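Local coordinates for tegumental protein 20.8 kDa (Clonorchis sinensis, PDB 5X2E) that binds a calcium ion through its calmodulin-like EF-hand domain, one piece of a longer tegumental-allergen-like protein, at residues 1-6 and 59-64; 5-10 and 52-57; 9-14 and 70-75; 21-26 and 35-40. One frame throughout, in Å; residues are numbered along the deposited sequence.

Contact 1: 1-6 and 59-64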
loop_
_atom_site.group_PDB
_atom_site.type_symbol
_atom_site.label_atom_id
_atom_site.label_comp_id
_atom_site.label_asym_id
_atom_site.label_seq_id
_atom_site.Cartn_x
_atom_site.Cartn_y
_atom_site.Cartn_z
ATOM N N ASP A 1 -8.738 -0.088 9.688
ATOM C CA ASP A 1 -8.150 -1.264 9.051
ATOM C C ASP A 1 -6.648 -1.299 9.268
ATOM O O ASP A 1 -6.042 -0.285 9.595
ATOM C CB ASP A 1 -8.467 -1.282 7.557
ATOM C CG ASP A 1 -9.901 -0.902 7.272
ATOM O OD1 ASP A 1 -10.741 -1.825 7.196
ATOM O OD2 ASP A 1 -10.187 0.312 7.133
ATOM N N SER A 2 -6.076 -2.485 9.108
ATOM C CA SER A 2 -4.652 -2.746 9.286
ATOM C C SER A 2 -3.816 -2.205 8.136
ATOM O O SER A 2 -4.333 -1.944 7.055
ATOM C CB SER A 2 -4.411 -4.250 9.394
ATOM O OG SER A 2 -4.769 -4.874 8.167
ATOM N N PHE A 3 -2.514 -2.072 8.350
ATOM C CA PHE A 3 -1.645 -1.713 7.247
ATOM C C PHE A 3 -1.688 -2.767 6.136
ATOM O O PHE A 3 -1.571 -2.417 4.965
ATOM C CB PHE A 3 -0.216 -1.512 7.730
ATOM C CG PHE A 3 0.003 -0.218 8.429
ATOM C CD1 PHE A 3 -0.252 0.983 7.783
ATOM C CD2 PHE A 3 0.496 -0.189 9.717
ATOM C CE1 PHE A 3 -0.038 2.200 8.415
ATOM C CE2 PHE A 3 0.719 1.026 10.347
ATOM C CZ PHE A 3 0.440 2.216 9.687
ATOM N N ILE A 4 -1.863 -4.043 6.504
ATOM C CA ILE A 4 -1.965 -5.126 5.517
ATOM C C ILE A 4 -3.127 -4.851 4.558
ATOM O O ILE A 4 -2.973 -4.831 3.326
ATOM C CB ILE A 4 -2.138 -6.514 6.224
ATOM C CG1 ILE A 4 -0.850 -6.883 6.976
ATOM C CG2 ILE A 4 -2.454 -7.582 5.206
ATOM C CD1 ILE A 4 -0.995 -7.920 8.095
ATOM N N ASN A 5 -4.279 -4.582 5.145
ATOM C CA ASN A 5 -5.482 -4.243 4.417
ATOM C C ASN A 5 -5.326 -2.985 3.557
ATOM O O ASN A 5 -5.734 -2.952 2.394
ATOM C CB ASN A 5 -6.586 -4.044 5.432
ATOM C CG ASN A 5 -7.959 -3.925 4.835
ATOM O OD1 ASN A 5 -8.139 -3.568 3.682
ATOM N ND2 ASN A 5 -8.964 -4.190 5.665
ATOM N N ILE A 6 -4.749 -1.933 4.134
ATOM C CA ILE A 6 -4.649 -0.659 3.417
ATOM C C ILE A 6 -3.719 -0.819 2.209
ATOM O O ILE A 6 -4.018 -0.300 1.132
ATOM C CB ILE A 6 -4.201 0.472 4.379
ATOM C CG1 ILE A 6 -5.314 0.734 5.413
ATOM C CG2 ILE A 6 -3.850 1.748 3.599
ATOM C CD1 ILE A 6 -4.864 1.482 6.658
ATOM N N SER A 59 9.378 -4.078 5.144
ATOM C CA SER A 59 10.584 -3.881 5.949
ATOM C C SER A 59 10.410 -2.754 6.975
ATOM O O SER A 59 10.860 -2.861 8.113
ATOM C CB SER A 59 11.771 -3.607 5.034
ATOM O OG SER A 59 12.076 -4.777 4.293
ATOM N N LYS A 60 9.752 -1.675 6.569
ATOM C CA LYS A 60 9.570 -0.529 7.460
ATOM C C LYS A 60 8.600 -0.844 8.587
ATOM O O LYS A 60 8.750 -0.337 9.693
ATOM C CB LYS A 60 9.088 0.703 6.688
ATOM C CG LYS A 60 10.116 1.257 5.711
ATOM C CD LYS A 60 11.339 1.857 6.412
ATOM C CE LYS A 60 12.350 2.329 5.371
ATOM N NZ LYS A 60 13.542 2.999 5.961
ATOM N N LEU A 61 7.603 -1.678 8.306
ATOM C CA LEU A 61 6.550 -1.933 9.280
ATOM C C LEU A 61 6.756 -3.223 10.079
ATOM O O LEU A 61 5.986 -3.511 10.987
ATOM C CB LEU A 61 5.187 -1.984 8.570
ATOM C CG LEU A 61 4.791 -0.643 7.957
ATOM C CD1 LEU A 61 3.554 -0.777 7.081
ATOM C CD2 LEU A 61 4.536 0.352 9.065
ATOM N N GLY A 62 7.763 -4.016 9.723
ATOM C CA GLY A 62 7.982 -5.299 10.385
ATOM C C GLY A 62 7.014 -6.397 9.945
ATOM O O GLY A 62 6.699 -7.291 10.728
ATOM N N LEU A 63 6.540 -6.324 8.698
ATOM C CA LEU A 63 5.657 -7.331 8.110
ATOM C C LEU A 63 6.446 -8.215 7.151
ATOM O O LEU A 63 7.579 -7.891 6.797
ATOM C CB LEU A 63 4.489 -6.657 7.380
ATOM C CG LEU A 63 3.605 -5.705 8.196
ATOM C CD1 LEU A 63 2.710 -4.865 7.268
ATOM C CD2 LEU A 63 2.793 -6.471 9.256
ATOM N N LYS A 64 5.855 -9.331 6.729
ATOM C CA LYS A 64 6.444 -10.128 5.655
ATOM C C LYS A 64 5.548 -10.021 4.430
ATOM O O LYS A 64 4.344 -9.860 4.576
ATOM C CB LYS A 64 6.622 -11.584 6.090
ATOM C CG LYS A 64 7.496 -11.721 7.332
ATOM C CD LYS A 64 7.550 -13.139 7.875
ATOM C CE LYS A 64 8.294 -13.190 9.216
ATOM N NZ LYS A 64 9.614 -13.882 9.128
#
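Leu61 meets the Phe3 ring with both of its methyl groups. CD1 lies 3.8 Å from Phe3 CG and sits 4.3 Å from the ring centroid, 27° off the normal, which makes it a CH-pi contact over the face. CD2 lies over the same face on the CD2/CE2 side, 4.1 Å from Phe3 CE2. The two side chains cross at about a right angle, and both methyls rest on one face of the ring. Leu61 CG lies anti to its carbonyl carbon (chi1 -65°), which carries the two methyls onto Phe3. Beside this pair, Ile4 offers its CG1 branch to Leu63 CD1 at 4.1 Å, and the same Leu63 methyl also comes within 4.5 Å of Phe3 CB, linking the two halves of a wholly apolar contact.

One step outward, backbone geometry explains these positions. Gly62, with positive phi, is where the chain leaves helix 54-61; Leu61 and Leu63 flank it, and both aim their side chains at the N-terminal helix. On the other segment Ser2 is the N-cap: its OG accepts from Asn5 N at 3.1 Å, with a nearly straight N-H...O angle of 169°, fixing the first turn that carries Phe3 and Ile4. Farther out, Leu61 also packs on Phe44 and Ile4 on Ile68 and Phe71 of helix 65-79, while Phe3 and Leu63 both rest on Phe57. The 167 Å² buried is modest and lies toward the surface. Such packing of the first helix, 3-10, against the end of helix 54-61 is characteristic of an EF-hand pair, whose two helix-loop-helix units share one hydrophobic interior.

Contact 2: 5-10 and 52-57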
loop_
_atom_site.group_PDB
_atom_site.type_symbol
_atom_site.label_atom_id
_atom_site.label_comp_id
_atom_site.label_asym_id
_atom_site.label_seq_id
_atom_site.Cartn_x
_atom_site.Cartn_y
_atom_site.Cartn_z
ATOM N N ASN A 5 -4.279 -4.582 5.145
ATOM C CA ASN A 5 -5.482 -4.243 4.417
ATOM C C ASN A 5 -5.326 -2.985 3.557
ATOM O O ASN A 5 -5.734 -2.952 2.394
ATOM C CB ASN A 5 -6.586 -4.044 5.432
ATOM C CG ASN A 5 -7.959 -3.925 4.835
ATOM O OD1 ASN A 5 -8.139 -3.568 3.682
ATOM N ND2 ASN A 5 -8.964 -4.190 5.665
ATOM N N ILE A 6 -4.749 -1.933 4.134
ATOM C CA ILE A 6 -4.649 -0.659 3.417
ATOM C C ILE A 6 -3.719 -0.819 2.209
ATOM O O ILE A 6 -4.018 -0.300 1.132
ATOM C CB ILE A 6 -4.201 0.472 4.379
ATOM C CG1 ILE A 6 -5.314 0.734 5.413
ATOM C CG2 ILE A 6 -3.850 1.748 3.599
ATOM C CD1 ILE A 6 -4.864 1.482 6.658
ATOM N N PHE A 7 -2.627 -1.570 2.360
ATOM C CA PHE A 7 -1.713 -1.799 1.226
ATOM C C PHE A 7 -2.500 -2.433 0.076
ATOM O O PHE A 7 -2.414 -1.998 -1.074
ATOM C CB PHE A 7 -0.537 -2.722 1.576
ATOM C CG PHE A 7 0.417 -2.878 0.436
ATOM C CD1 PHE A 7 1.556 -2.092 0.382
ATOM C CD2 PHE A 7 0.187 -3.815 -0.582
ATOM C CE1 PHE A 7 2.437 -2.184 -0.679
ATOM C CE2 PHE A 7 1.060 -3.902 -1.658
ATOM C CZ PHE A 7 2.183 -3.094 -1.702
ATOM N N VAL A 8 -3.212 -3.504 0.391
ATOM C CA VAL A 8 -3.995 -4.187 -0.634
ATOM C C VAL A 8 -5.052 -3.275 -1.236
ATOM O O VAL A 8 -5.232 -3.243 -2.457
ATOM C CB VAL A 8 -4.598 -5.480 -0.066
ATOM C CG1 VAL A 8 -5.640 -6.065 -1.026
ATOM C CG2 VAL A 8 -3.461 -6.472 0.201
ATOM N N SER A 9 -5.688 -2.450 -0.411
ATOM C CA SER A 9 -6.657 -1.495 -0.944
ATOM C C SER A 9 -6.062 -0.447 -1.902
ATOM O O SER A 9 -6.647 -0.109 -2.936
ATOM C CB SER A 9 -7.343 -0.773 0.191
ATOM O OG SER A 9 -8.397 -0.009 -0.352
ATOM N N ILE A 10 -4.901 0.079 -1.554
ATOM C CA ILE A 10 -4.258 1.072 -2.407
ATOM C C ILE A 10 -3.769 0.437 -3.730
ATOM O O ILE A 10 -3.925 1.019 -4.805
ATOM C CB ILE A 10 -3.092 1.744 -1.672
ATOM C CG1 ILE A 10 -3.601 2.531 -0.456
ATOM C CG2 ILE A 10 -2.330 2.656 -2.626
ATOM C CD1 ILE A 10 -2.478 2.966 0.487
ATOM N N ILE A 52 6.313 2.641 -4.356
ATOM C CA ILE A 52 6.412 2.011 -3.055
ATOM C C ILE A 52 6.235 0.516 -3.218
ATOM O O ILE A 52 5.147 0.036 -3.518
ATOM C CB ILE A 52 5.362 2.591 -2.088
ATOM C CG1 ILE A 52 5.695 4.062 -1.712
ATOM C CG2 ILE A 52 5.242 1.701 -0.849
ATOM C CD1 ILE A 52 4.538 4.843 -1.126
ATOM N N THR A 53 7.288 -0.262 -3.012
ATOM C CA THR A 53 7.174 -1.709 -3.176
ATOM C C THR A 53 6.649 -2.374 -1.916
ATOM O O THR A 53 6.820 -1.877 -0.787
ATOM C CB THR A 53 8.536 -2.355 -3.529
ATOM O OG1 THR A 53 9.432 -2.200 -2.421
ATOM C CG2 THR A 53 9.139 -1.704 -4.756
ATOM N N LEU A 54 6.027 -3.526 -2.116
ATOM C CA LEU A 54 5.602 -4.345 -0.996
ATOM C C LEU A 54 6.804 -4.633 -0.068
ATOM O O LEU A 54 6.656 -4.588 1.163
ATOM C CB LEU A 54 4.990 -5.645 -1.514
ATOM C CG LEU A 54 4.574 -6.605 -0.420
ATOM C CD1 LEU A 54 3.574 -5.954 0.515
ATOM C CD2 LEU A 54 3.962 -7.861 -1.070
ATOM N N GLU A 55 7.978 -4.897 -0.663
ATOM C CA GLU A 55 9.191 -5.220 0.114
ATOM C C GLU A 55 9.566 -4.090 1.092
ATOM O O GLU A 55 9.867 -4.325 2.257
ATOM C CB GLU A 55 10.387 -5.523 -0.817
ATOM C CG GLU A 55 10.287 -6.852 -1.580
ATOM C CD GLU A 55 10.439 -8.088 -0.702
ATOM O OE1 GLU A 55 11.072 -8.052 0.368
ATOM O OE2 GLU A 55 9.922 -9.117 -1.074
ATOM N N THR A 56 9.580 -2.855 0.608
ATOM C CA THR A 56 10.011 -1.737 1.447
ATOM C C THR A 56 8.943 -1.407 2.488
ATOM O O THR A 56 9.249 -1.091 3.636
ATOM C CB THR A 56 10.341 -0.521 0.583
ATOM O OG1 THR A 56 11.408 -0.880 -0.318
ATOM C CG2 THR A 56 10.792 0.627 1.445
ATOM N N PHE A 57 7.689 -1.474 2.060
ATOM C CA PHE A 57 6.561 -1.281 2.962
ATOM C C PHE A 57 6.691 -2.264 4.141
ATOM O O PHE A 57 6.638 -1.866 5.312
ATOM C CB PHE A 57 5.257 -1.487 2.180
ATOM C CG PHE A 57 4.001 -1.314 2.968
ATOM C CD1 PHE A 57 3.319 -2.428 3.448
ATOM C CD2 PHE A 57 3.444 -0.054 3.158
ATOM C CE1 PHE A 57 2.109 -2.275 4.131
ATOM C CE2 PHE A 57 2.249 0.089 3.816
ATOM C CZ PHE A 57 1.577 -1.031 4.299
#
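Phe7 carries the contact from the helix 3-10 side and is buried between Leu54 and Phe57. Its CB already touches the second segment, 3.7 Å from Phe57 CE1. With CG anti to the backbone N (chi1 -177°), the ring then extends across toward the start of helix 54-61. CD1 stands over the centre of the Phe57 ring, 3.6 Å from Phe57 CD1; the centroids are 4.9 Å apart and the planes meet at 51°, an inclined edge-to-face pair in which Phe7 supplies the edge. Farther round the ring, CZ lies 3.7 Å from Leu54 CA, and one face of Phe7 receives Leu54 CD1 almost centrally, 3.9 Å from the centroid and 13° off the normal.

These residues join the two halves of the EF-hand pair: strand 51-53 pairs antiparallel with strand 17-19, the short sheet that links the two loops, and helix 54-61 follows directly. Thr53 is the N-cap of that helix, its OG1 accepting from Thr56 N at 3.1 Å, which helps set the turn bearing Leu54 and Phe57. Farther along the first helix, Ile10 turns to other partners, packing on Trp40 and Tyr26, while Ile52 also packs on Trp40.

Contact 3: 9-14 and 70-75. With CA (calcium ion), chain B.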
loop_
_atom_site.group_PDB
_atom_site.type_symbol
_atom_site.label_atom_id
_atom_site.label_comp_id
_atom_site.label_asym_id
_atom_site.label_seq_id
_atom_site.Cartn_x
_atom_site.Cartn_y
_atom_site.Cartn_z
ATOM N N SER A 9 -5.688 -2.450 -0.411
ATOM C CA SER A 9 -6.657 -1.495 -0.944
ATOM C C SER A 9 -6.062 -0.447 -1.902
ATOM O O SER A 9 -6.647 -0.109 -2.936
ATOM C CB SER A 9 -7.343 -0.773 0.191
ATOM O OG SER A 9 -8.397 -0.009 -0.352
ATOM N N ILE A 10 -4.901 0.079 -1.554
ATOM C CA ILE A 10 -4.258 1.072 -2.407
ATOM C C ILE A 10 -3.769 0.437 -3.730
ATOM O O ILE A 10 -3.925 1.019 -4.805
ATOM C CB ILE A 10 -3.092 1.744 -1.672
ATOM C CG1 ILE A 10 -3.601 2.531 -0.456
ATOM C CG2 ILE A 10 -2.330 2.656 -2.626
ATOM C CD1 ILE A 10 -2.478 2.966 0.487
ATOM N N ASP A 11 -3.186 -0.749 -3.625
ATOM C CA ASP A 11 -2.558 -1.425 -4.741
ATOM C C ASP A 11 -3.606 -2.167 -5.557
ATOM O O ASP A 11 -3.680 -3.416 -5.580
ATOM C CB ASP A 11 -1.483 -2.382 -4.240
ATOM C CG ASP A 11 -0.795 -3.093 -5.356
ATOM O OD1 ASP A 11 -0.607 -2.493 -6.440
ATOM O OD2 ASP A 11 -0.470 -4.287 -5.165
ATOM N N LYS A 12 -4.451 -1.393 -6.222
ATOM C CA LYS A 12 -5.681 -1.930 -6.787
ATOM C C LYS A 12 -5.433 -2.875 -7.957
ATOM O O LYS A 12 -6.283 -3.691 -8.261
ATOM C CB LYS A 12 -6.581 -0.786 -7.239
ATOM C CG LYS A 12 -5.898 0.162 -8.161
ATOM C CD LYS A 12 -6.802 1.326 -8.481
ATOM C CE LYS A 12 -6.360 1.966 -9.753
ATOM N NZ LYS A 12 -7.457 2.775 -10.326
ATOM N N ASP A 13 -4.280 -2.760 -8.620
ATOM C CA ASP A 13 -3.984 -3.681 -9.724
ATOM C C ASP A 13 -3.180 -4.909 -9.292
ATOM O O ASP A 13 -2.861 -5.772 -10.115
ATOM C CB ASP A 13 -3.296 -2.962 -10.875
ATOM C CG ASP A 13 -1.976 -2.364 -10.491
ATOM O OD1 ASP A 13 -1.455 -2.579 -9.355
ATOM O OD2 ASP A 13 -1.403 -1.686 -11.366
ATOM N N GLY A 14 -2.905 -5.050 -7.990
ATOM C CA GLY A 14 -2.252 -6.248 -7.500
ATOM C C GLY A 14 -0.790 -6.394 -7.892
ATOM O O GLY A 14 -0.241 -7.485 -7.749
ATOM N N ASP A 70 -1.410 -13.390 1.627
ATOM C CA ASP A 70 -2.496 -14.159 2.258
ATOM C C ASP A 70 -3.757 -13.338 2.278
ATOM O O ASP A 70 -4.838 -13.809 1.918
ATOM C CB ASP A 70 -2.124 -14.548 3.682
ATOM C CG ASP A 70 -1.413 -15.860 3.746
ATOM O OD1 ASP A 70 -1.513 -16.626 2.775
ATOM O OD2 ASP A 70 -0.773 -16.135 4.776
ATOM N N PHE A 71 -3.612 -12.089 2.707
ATOM C CA PHE A 71 -4.778 -11.222 2.781
ATOM C C PHE A 71 -5.377 -11.008 1.400
ATOM O O PHE A 71 -6.584 -11.021 1.245
ATOM C CB PHE A 71 -4.439 -9.875 3.424
ATOM C CG PHE A 71 -5.632 -8.954 3.557
ATOM C CD1 PHE A 71 -5.932 -8.018 2.569
ATOM C CD2 PHE A 71 -6.451 -9.028 4.672
ATOM C CE1 PHE A 71 -7.038 -7.196 2.679
ATOM C CE2 PHE A 71 -7.556 -8.186 4.805
ATOM C CZ PHE A 71 -7.847 -7.280 3.808
ATOM N N ARG A 72 -4.528 -10.782 0.407
ATOM C CA ARG A 72 -4.977 -10.629 -0.958
ATOM C C ARG A 72 -5.762 -11.833 -1.443
ATOM O O ARG A 72 -6.824 -11.674 -2.032
ATOM C CB ARG A 72 -3.754 -10.414 -1.867
ATOM C CG ARG A 72 -4.056 -10.213 -3.361
ATOM C CD ARG A 72 -4.060 -8.765 -3.746
ATOM N NE ARG A 72 -2.801 -8.080 -3.447
ATOM C CZ ARG A 72 -2.582 -6.792 -3.717
ATOM N NH1 ARG A 72 -3.564 -6.050 -4.240
ATOM N NH2 ARG A 72 -1.397 -6.232 -3.452
ATOM N N GLU A 73 -5.257 -13.038 -1.185
ATOM C CA GLU A 73 -5.942 -14.237 -1.623
ATOM C C GLU A 73 -7.276 -14.380 -0.891
ATOM O O GLU A 73 -8.271 -14.777 -1.486
ATOM C CB GLU A 73 -5.063 -15.475 -1.392
ATOM C CG GLU A 73 -3.846 -15.485 -2.305
ATOM C CD GLU A 73 -2.888 -16.614 -2.028
ATOM O OE1 GLU A 73 -3.049 -17.306 -1.005
ATOM O OE2 GLU A 73 -1.965 -16.784 -2.871
ATOM N N GLN A 74 -7.294 -14.067 0.410
ATOM C CA GLN A 74 -8.526 -14.159 1.226
ATOM C C GLN A 74 -9.552 -13.127 0.825
ATOM O O GLN A 74 -10.737 -13.417 0.797
ATOM C CB GLN A 74 -8.245 -13.966 2.715
ATOM C CG GLN A 74 -7.381 -15.000 3.304
ATOM C CD GLN A 74 -6.915 -14.643 4.694
ATOM O OE1 GLN A 74 -7.524 -13.805 5.377
ATOM N NE2 GLN A 74 -5.837 -15.284 5.133
ATOM N N LYS A 75 -9.094 -11.908 0.541
ATOM C CA LYS A 75 -10.004 -10.832 0.151
ATOM C C LYS A 75 -10.681 -11.225 -1.139
ATOM O O LYS A 75 -11.887 -11.075 -1.298
ATOM C CB LYS A 75 -9.250 -9.505 -0.025
ATOM C CG LYS A 75 -10.156 -8.353 -0.511
ATOM C CD LYS A 75 -9.301 -7.163 -0.932
ATOM C CE LYS A 75 -10.141 -5.982 -1.434
ATOM N NZ LYS A 75 -9.329 -4.808 -1.929
HETATM CA CA CA B . -0.024 -1.147 -8.129
HETATM O O HOH W 1 -10.588 -2.074 -1.422
HETATM O O HOH W 2 0.927 0.118 -9.858
#
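Arg72 reaches from helix 65-79 to Asp11 and Gly14 of the calcium-binding loop. From CB the chain leaves with CG anti to the backbone N (chi1 -179°), then bends at chi2 and chi3, which turns the guanidinium end-on to Asp11. Gly14 CA lies over one face of the group, toward the rim, nearest to Arg72 NH1 at 3.5 Å. NH1 donates to the backbone Asp11 O at 3.0 Å, nearly in the guanidinium plane; that oxygen also accepts from Gly14 N, closing a type I turn. NH2 forms a salt bridge with Asp11 OD2 at 2.8 Å, short but bent (134°), with OD2 tilted out of the guanidinium plane; it meets the anti side of a carboxylate whose plane stands 84° from the guanidinium.

This is the first EF-hand loop, and Asp11 serves it with both oxygens: OD1 binds the calcium ion at 2.2 Å, whereas OD2 is held by Arg72 and by Asn16 N. Asp13 OD1 and water 2 are further ligands, and Thr15, Val17 and Glu22 complete the site. Arg72 is thus a second-shell residue that positions a first-shell ligand, and its NH2 also bonds Asn16 OD1. One turn on, Lys75 NZ donates to water 1 at 3.1 Å, and the same water is hydrogen-bonded to Ser9 OG.

Contact 4: 21-26 and 35-40. With CA (calcium ion), chain B.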
loop_
_atom_site.group_PDB
_atom_site.type_symbol
_atom_site.label_atom_id
_atom_site.label_comp_id
_atom_site.label_asym_id
_atom_site.label_seq_id
_atom_site.Cartn_x
_atom_site.Cartn_y
_atom_site.Cartn_z
ATOM N N PRO A 21 0.129 7.612 -8.346
ATOM C CA PRO A 21 -1.314 7.854 -8.597
ATOM C C PRO A 21 -2.238 6.961 -7.738
ATOM O O PRO A 21 -3.278 7.462 -7.281
ATOM C CB PRO A 21 -1.463 7.536 -10.097
ATOM C CG PRO A 21 -0.080 7.930 -10.654
ATOM C CD PRO A 21 0.886 7.434 -9.600
ATOM N N GLU A 22 -1.881 5.686 -7.529
ATOM C CA GLU A 22 -2.691 4.823 -6.672
ATOM C C GLU A 22 -2.825 5.398 -5.269
ATOM O O GLU A 22 -3.916 5.429 -4.716
ATOM C CB GLU A 22 -2.072 3.406 -6.592
ATOM C CG GLU A 22 -2.383 2.547 -7.806
ATOM C CD GLU A 22 -1.659 1.198 -7.780
ATOM O OE1 GLU A 22 -0.619 1.048 -7.094
ATOM O OE2 GLU A 22 -2.117 0.240 -8.442
ATOM N N LEU A 23 -1.709 5.833 -4.700
ATOM C CA LEU A 23 -1.691 6.412 -3.372
ATOM C C LEU A 23 -2.533 7.690 -3.349
ATOM O O LEU A 23 -3.356 7.893 -2.463
ATOM C CB LEU A 23 -0.236 6.691 -2.976
ATOM C CG LEU A 23 -0.028 7.470 -1.682
ATOM C CD1 LEU A 23 -0.563 6.692 -0.452
ATOM C CD2 LEU A 23 1.450 7.784 -1.549
ATOM N N GLU A 24 -2.359 8.524 -4.376
ATOM C CA GLU A 24 -3.068 9.785 -4.429
ATOM C C GLU A 24 -4.579 9.587 -4.596
ATOM O O GLU A 24 -5.379 10.316 -3.980
ATOM C CB GLU A 24 -2.464 10.646 -5.543
ATOM C CG GLU A 24 -1.059 11.089 -5.125
ATOM C CD GLU A 24 -0.062 11.322 -6.194
ATOM O OE1 GLU A 24 -0.356 11.206 -7.400
ATOM O OE2 GLU A 24 1.065 11.700 -5.767
ATOM N N GLN A 25 -4.974 8.584 -5.377
ATOM C CA GLN A 25 -6.396 8.257 -5.512
ATOM C C GLN A 25 -6.979 7.771 -4.186
ATOM O O GLN A 25 -8.057 8.178 -3.776
ATOM C CB GLN A 25 -6.608 7.199 -6.581
ATOM C CG GLN A 25 -8.060 6.790 -6.710
ATOM C CD GLN A 25 -8.324 5.913 -7.892
ATOM O OE1 GLN A 25 -7.428 5.222 -8.405
ATOM N NE2 GLN A 25 -9.565 5.940 -8.356
ATOM N N TYR A 26 -6.260 6.910 -3.486
ATOM C CA TYR A 26 -6.741 6.462 -2.191
ATOM C C TYR A 26 -6.922 7.610 -1.200
ATOM O O TYR A 26 -7.929 7.692 -0.483
ATOM C CB TYR A 26 -5.776 5.434 -1.635
ATOM C CG TYR A 26 -6.214 4.867 -0.315
ATOM C CD1 TYR A 26 -5.771 5.422 0.874
ATOM C CD2 TYR A 26 -7.063 3.756 -0.250
ATOM C CE1 TYR A 26 -6.167 4.888 2.102
ATOM C CE2 TYR A 26 -7.469 3.229 0.964
ATOM C CZ TYR A 26 -7.008 3.795 2.134
ATOM O OH TYR A 26 -7.385 3.252 3.328
ATOM N N SER A 35 -1.258 15.722 2.817
ATOM C CA SER A 35 0.083 15.563 3.384
ATOM C C SER A 35 0.447 14.080 3.575
ATOM O O SER A 35 1.623 13.723 3.728
ATOM C CB SER A 35 0.172 16.302 4.718
ATOM O OG SER A 35 -0.798 15.803 5.604
ATOM N N MET A 36 -0.582 13.240 3.613
ATOM C CA MET A 36 -0.468 11.789 3.685
ATOM C C MET A 36 0.384 11.247 2.550
ATOM O O MET A 36 1.104 10.252 2.711
ATOM C CB MET A 36 -1.879 11.173 3.621
ATOM C CG MET A 36 -1.929 9.694 3.676
ATOM S SD MET A 36 -1.318 9.222 5.292
ATOM C CE MET A 36 -2.764 9.633 6.280
ATOM N N VAL A 37 0.280 11.878 1.380
ATOM C CA VAL A 37 1.064 11.418 0.238
ATOM C C VAL A 37 2.563 11.550 0.547
ATOM O O VAL A 37 3.325 10.563 0.425
ATOM C CB VAL A 37 0.677 12.190 -1.063
ATOM C CG1 VAL A 37 1.587 11.762 -2.200
ATOM C CG2 VAL A 37 -0.792 11.987 -1.414
ATOM N N GLU A 38 2.967 12.729 0.996
ATOM C CA GLU A 38 4.369 12.942 1.360
ATOM C C GLU A 38 4.826 12.015 2.483
ATOM O O GLU A 38 5.952 11.549 2.466
ATOM C CB GLU A 38 4.602 14.389 1.769
ATOM C CG GLU A 38 4.628 15.347 0.600
ATOM C CD GLU A 38 6.026 15.621 0.093
ATOM O OE1 GLU A 38 6.655 16.571 0.616
ATOM O OE2 GLU A 38 6.492 14.899 -0.825
ATOM N N LYS A 39 3.959 11.744 3.456
ATOM C CA LYS A 39 4.338 10.880 4.572
ATOM C C LYS A 39 4.615 9.450 4.091
ATOM O O LYS A 39 5.591 8.827 4.510
ATOM C CB LYS A 39 3.254 10.880 5.656
ATOM C CG LYS A 39 2.984 12.230 6.304
ATOM C CD LYS A 39 1.886 12.059 7.353
ATOM C CE LYS A 39 0.836 13.172 7.292
ATOM N NZ LYS A 39 1.394 14.506 7.666
ATOM N N TRP A 40 3.766 8.923 3.213
ATOM C CA TRP A 40 3.980 7.576 2.652
ATOM C C TRP A 40 5.264 7.523 1.834
ATOM O O TRP A 40 6.010 6.529 1.867
ATOM C CB TRP A 40 2.766 7.146 1.795
ATOM C CG TRP A 40 1.674 6.525 2.629
ATOM C CD1 TRP A 40 0.934 7.140 3.621
ATOM C CD2 TRP A 40 1.221 5.163 2.574
ATOM N NE1 TRP A 40 0.062 6.239 4.178
ATOM C CE2 TRP A 40 0.216 5.020 3.554
ATOM C CE3 TRP A 40 1.577 4.041 1.801
ATOM C CZ2 TRP A 40 -0.437 3.813 3.778
ATOM C CZ3 TRP A 40 0.899 2.845 2.020
ATOM C CH2 TRP A 40 -0.086 2.745 3.007
HETATM CA CA CA B . -0.024 -1.147 -8.129
HETATM O O HOH W 2 0.927 0.118 -9.858
#
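Leu23 and Trp40 form the tight part of the contact between helices 20-29 and 35-44. The leucine places CD1 over the indole, 4.1 Å from the centroid of its five-membered ring and 26° off the normal, a CH-pi contact. CD2 lies beside it, 3.6 Å from Trp40 CB and 4.0 Å from Val37 CG1. Having CG anti to the backbone N (chi1 172°) directs this fork across to the facing helix. Both residues are buried, and each packs on Ile18.

The outer side is more open to solvent, though its contacts are just as short. Glu24 runs past Val37 at about a right angle, its CG 3.8 Å from Val37 CG2 and OE2 3.6 Å from Val37 CG1. The segment axes approach to 9.6 Å, antiparallel but well inclined at 141°, helix 20-29 running into the short link and helix 35-44 out of it.

Glu22 OE1 and OE2 both bind the calcium ion, each at 2.5 Å, in the bidentate manner of the last EF-hand loop position. Glu22 thus turns its charge to the metal and Leu23 its hydrocarbon to Trp40; Glu24 touches Val37 without a polar partner across the contact, which implies that apolar packing joins these segments.

In the fold
From the N terminus, helix 3-10 supplies one side of contacts 1, 2 and 3. Contact 1 closes the loop from residues 1-6 to the end of helix 54-61; contact 2 starts from the overlapping 5-10 and closes on strand 51-53 and the beginning of that helix. Contact 3 begins at 9-14 and runs on to helix 65-79, so it crosses contact 1. Contact 4, between helices 20-29 and 35-44, is nested within all three. Contacts 3 and 4 lie on opposite sides of the chain's centre, yet both touch the calcium ion and water 2. Phe57 of contact 2 touches Leu63 of contact 1 and Trp40 of contact 4, joining them through the interior.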